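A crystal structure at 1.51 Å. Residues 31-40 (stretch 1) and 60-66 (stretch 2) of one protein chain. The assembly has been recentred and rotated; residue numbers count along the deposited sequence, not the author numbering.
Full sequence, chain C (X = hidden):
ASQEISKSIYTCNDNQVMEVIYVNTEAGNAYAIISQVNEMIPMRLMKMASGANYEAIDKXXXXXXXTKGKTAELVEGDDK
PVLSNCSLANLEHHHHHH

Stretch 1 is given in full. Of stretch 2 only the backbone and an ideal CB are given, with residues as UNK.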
# COMPACT_ATOMS: atom_id res chain seq x y z
N TYR C 31 -9.18 3.43 -3.93
CA TYR C 31 -7.87 3.02 -4.42
C TYR C 31 -7.56 1.67 -3.81
O TYR C 31 -8.21 1.23 -2.86
CB TYR C 31 -6.78 4.02 -4.02
CG TYR C 31 -7.11 5.46 -4.37
CD1 TYR C 31 -7.81 6.26 -3.48
CD2 TYR C 31 -6.69 6.02 -5.56
CE1 TYR C 31 -8.11 7.57 -3.78
CE2 TYR C 31 -6.98 7.35 -5.87
CZ TYR C 31 -7.69 8.11 -4.97
OH TYR C 31 -8.00 9.44 -5.24
N ALA C 32 -6.54 1.01 -4.36
CA ALA C 32 -6.06 -0.25 -3.80
C ALA C 32 -4.55 -0.26 -3.89
O ALA C 32 -3.97 0.39 -4.74
CB ALA C 32 -6.64 -1.43 -4.56
N ILE C 33 -3.90 -1.00 -2.99
CA ILE C 33 -2.47 -1.20 -3.11
C ILE C 33 -2.18 -2.68 -2.96
O ILE C 33 -2.67 -3.32 -2.03
CB ILE C 33 -1.66 -0.46 -2.02
CG1 ILE C 33 -2.05 1.02 -1.95
CG2 ILE C 33 -0.16 -0.58 -2.32
CD1 ILE C 33 -1.60 1.66 -0.66
N ILE C 34 -1.40 -3.21 -3.89
CA ILE C 34 -0.94 -4.60 -3.82
C ILE C 34 0.58 -4.64 -3.82
O ILE C 34 1.22 -3.64 -4.11
CB ILE C 34 -1.49 -5.44 -5.01
CG1 ILE C 34 -0.98 -4.90 -6.34
CG2 ILE C 34 -3.02 -5.50 -4.96
CD1 ILE C 34 -1.28 -5.83 -7.56
N SER C 35 1.16 -5.78 -3.45
CA SER C 35 2.59 -5.95 -3.47
C SER C 35 2.92 -7.09 -4.43
O SER C 35 2.43 -8.20 -4.25
CB SER C 35 3.09 -6.26 -2.05
OG SER C 35 4.49 -6.46 -2.02
N GLN C 36 3.72 -6.79 -5.45
CA GLN C 36 4.18 -7.79 -6.43
C GLN C 36 5.65 -7.58 -6.75
O GLN C 36 6.09 -6.44 -6.90
CB GLN C 36 3.38 -7.68 -7.72
CG GLN C 36 2.02 -8.35 -7.68
CD GLN C 36 2.14 -9.86 -7.60
OE1 GLN C 36 2.82 -10.48 -8.42
NE2 GLN C 36 1.51 -10.45 -6.60
N VAL C 37 6.40 -8.67 -6.90
CA VAL C 37 7.82 -8.59 -7.21
C VAL C 37 8.51 -7.60 -6.26
O VAL C 37 9.36 -6.81 -6.67
CB VAL C 37 8.08 -8.20 -8.67
CG1 VAL C 37 9.50 -8.60 -9.08
CG2 VAL C 37 7.06 -8.89 -9.57
N ASN C 38 8.11 -7.67 -5.00
CA ASN C 38 8.76 -6.89 -3.94
C ASN C 38 8.59 -5.39 -4.13
O ASN C 38 9.45 -4.60 -3.71
CB ASN C 38 10.25 -7.26 -3.85
CG ASN C 38 10.88 -6.80 -2.55
OD1 ASN C 38 10.18 -6.52 -1.58
ND2 ASN C 38 12.20 -6.71 -2.54
N GLU C 39 7.49 -5.00 -4.76
CA GLU C 39 7.15 -3.59 -4.95
C GLU C 39 5.69 -3.38 -4.61
O GLU C 39 4.83 -4.21 -4.89
CB GLU C 39 7.36 -3.16 -6.41
CG GLU C 39 8.74 -3.42 -6.96
CD GLU C 39 8.92 -2.84 -8.35
OE1 GLU C 39 8.00 -2.97 -9.18
OE2 GLU C 39 9.99 -2.26 -8.60
N MSE C 40 5.39 -2.23 -4.03
CA MSE C 40 4.01 -1.83 -3.84
C MSE C 40 3.49 -1.08 -5.07
O MSE C 40 4.16 -0.19 -5.61
CB MSE C 40 3.90 -0.96 -2.59
CG MSE C 40 4.00 -1.76 -1.31
SE MSE C 40 3.69 -0.65 0.29
CE MSE C 40 5.26 0.48 0.13
N UNK C 60 3.39 2.14 -16.58
CA UNK C 60 4.43 1.15 -16.83
C UNK C 60 4.03 -0.24 -16.31
O UNK C 60 4.60 -1.25 -16.73
CB UNK C 60 5.74 1.60 -16.18
N UNK C 61 3.07 -0.28 -15.39
CA UNK C 61 2.58 -1.54 -14.87
C UNK C 61 1.25 -1.88 -15.52
O UNK C 61 0.44 -0.99 -15.80
CB UNK C 61 2.44 -1.48 -13.35
N UNK C 62 1.01 -3.16 -15.74
CA UNK C 62 -0.23 -3.58 -16.38
C UNK C 62 -1.10 -4.44 -15.45
O UNK C 62 -2.05 -5.07 -15.89
CB UNK C 62 0.09 -4.35 -17.66
N UNK C 63 -0.78 -4.44 -14.16
CA UNK C 63 -1.61 -5.14 -13.20
C UNK C 63 -3.02 -4.57 -13.17
O UNK C 63 -3.21 -3.35 -13.14
CB UNK C 63 -0.98 -5.07 -11.81
N UNK C 64 -4.00 -5.46 -13.17
CA UNK C 64 -5.37 -5.11 -12.90
C UNK C 64 -5.97 -6.11 -11.90
O UNK C 64 -5.71 -7.33 -11.95
CB UNK C 64 -6.18 -5.07 -14.20
N UNK C 65 -6.75 -5.57 -10.97
CA UNK C 65 -7.34 -6.35 -9.91
C UNK C 65 -8.84 -6.29 -10.10
O UNK C 65 -9.46 -5.21 -10.07
CB UNK C 65 -6.92 -5.84 -8.53
N UNK C 66 -9.44 -7.45 -10.36
CA UNK C 66 -10.87 -7.50 -10.58
C UNK C 66 -11.53 -8.14 -9.39
O UNK C 66 -11.20 -9.26 -9.01
CB UNK C 66 -11.21 -8.26 -11.86

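Position 60 has phi/psi of -67/-20° and no atom of stretch 1 within 5.5 Å of its ideal CB. Stretch 1 sets no constraint here, and many side chains would do. The deposited residue is Asn60, which makes no contact with stretch 1.

At position 61 (-102/145°) CA-to-CB points toward stretch 1, but again nothing lies within 5.5 Å of the ideal CB, so only a long side chain could cross the gap. What stretch 1 offers is the carboxylate of Glu39, an acceptor and a negative charge; Lys, Arg or a Tyr with a terminal hydroxyl would suit. The residue is Tyr61, chi1 -64° (m). Tyr61 OH donates a hydrogen bond to Glu39 OE1 at 2.8 Å, and OE1 lies at the ring edge, near the ring plane, as expected for a phenol hydroxyl donating in plane.

Position 62 (-116/14°) is out of reach of stretch 1, which therefore does not restrict the choice. It is Thr62, whose OG1 is hydrogen-bonded elsewhere in the structure.

Position 63 (-61/135°) points toward stretch 1, and its ideal CB is 4.3 Å from Ile34 CD1. To one side of that methyl lie the aliphatic part of Gln36 and, farther along, the side chain of Val37, the first two residues of the type I' turn from Gln36 to Glu39. A long, flat or flexible side chain with an apolar body suits this path: Phe, Tyr or Met, with a polar tip tolerated near Gln36 OE1. The residue is Tyr63, chi1 -65° (m), with the largest covered area of the stretch, 79 Å². Tyr63 CB packs 4.3 Å from Ile34 CD1. Gln36 CG sits over one face of the Tyr63 ring, 4.3 Å from the centroid of that ring and 25° off the normal, a CH-pi contact. Tyr63 OH reaches 3.5 Å from Gln36 CB and 3.7 Å from Val37 CG2. A water 2.7 Å from Tyr63 OH also donates to Gln36 OE1 at 3.2 Å, bridging the two side chains.

At position 64 (-133/139°) the extended backbone turns CA-to-CB away, favouring no particular side chain. Lys64 is found, without contact to stretch 1.

Position 65 (-116/117°) points back toward stretch 1; its ideal CB is 5.3 Å from Ile34 CG2, and Ala32 CB lies 5.9 Å from the same ideal CB, off to another side. This apolar surface calls for Leu, Ile, Met or Phe. Leu65, chi1 172° (t), places CD2 4.3 Å from Ala32 CB and 4.5 Å from Ile34 CG2.

Position 66 (-108/124°) is out of reach, leaving the choice open; it is Tyr66.

Stretch 2 60-66: NYTYKLY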
# COMPACT_ATOMS: atom_id res chain seq x y z
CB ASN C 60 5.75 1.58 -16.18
CG ASN C 60 6.45 2.68 -16.96
OD1 ASN C 60 6.56 2.62 -18.18
ND2 ASN C 60 6.94 3.69 -16.24
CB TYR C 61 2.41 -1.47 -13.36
CG TYR C 61 3.71 -1.27 -12.61
CD1 TYR C 61 4.41 -2.34 -12.08
CD2 TYR C 61 4.24 0.00 -12.46
CE1 TYR C 61 5.59 -2.15 -11.40
CE2 TYR C 61 5.43 0.20 -11.78
CZ TYR C 61 6.10 -0.88 -11.26
OH TYR C 61 7.28 -0.69 -10.59
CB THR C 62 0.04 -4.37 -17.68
OG1 THR C 62 0.72 -5.59 -17.37
CG2 THR C 62 0.90 -3.54 -18.64
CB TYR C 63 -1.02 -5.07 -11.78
CG TYR C 63 0.31 -5.78 -11.63
CD1 TYR C 63 0.41 -7.17 -11.79
CD2 TYR C 63 1.47 -5.08 -11.32
CE1 TYR C 63 1.61 -7.81 -11.65
CE2 TYR C 63 2.68 -5.73 -11.18
CZ TYR C 63 2.75 -7.09 -11.36
OH TYR C 63 3.96 -7.74 -11.22
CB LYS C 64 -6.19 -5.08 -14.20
CG LYS C 64 -5.79 -3.96 -15.15
CD LYS C 64 -6.67 -3.95 -16.40
CE LYS C 64 -6.47 -2.68 -17.21
NZ LYS C 64 -5.04 -2.40 -17.47
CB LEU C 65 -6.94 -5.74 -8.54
CG LEU C 65 -7.62 -6.32 -7.30
CD1 LEU C 65 -7.15 -7.76 -7.08
CD2 LEU C 65 -7.34 -5.45 -6.05
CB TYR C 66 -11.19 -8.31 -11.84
CG TYR C 66 -10.62 -7.69 -13.08
CD1 TYR C 66 -11.36 -6.81 -13.85
CD2 TYR C 66 -9.32 -7.98 -13.49
CE1 TYR C 66 -10.83 -6.24 -14.99
CE2 TYR C 66 -8.79 -7.41 -14.63
CZ TYR C 66 -9.55 -6.54 -15.37
OH TYR C 66 -9.03 -5.98 -16.51
O HOH W 1 3.89 -10.47 -11.44
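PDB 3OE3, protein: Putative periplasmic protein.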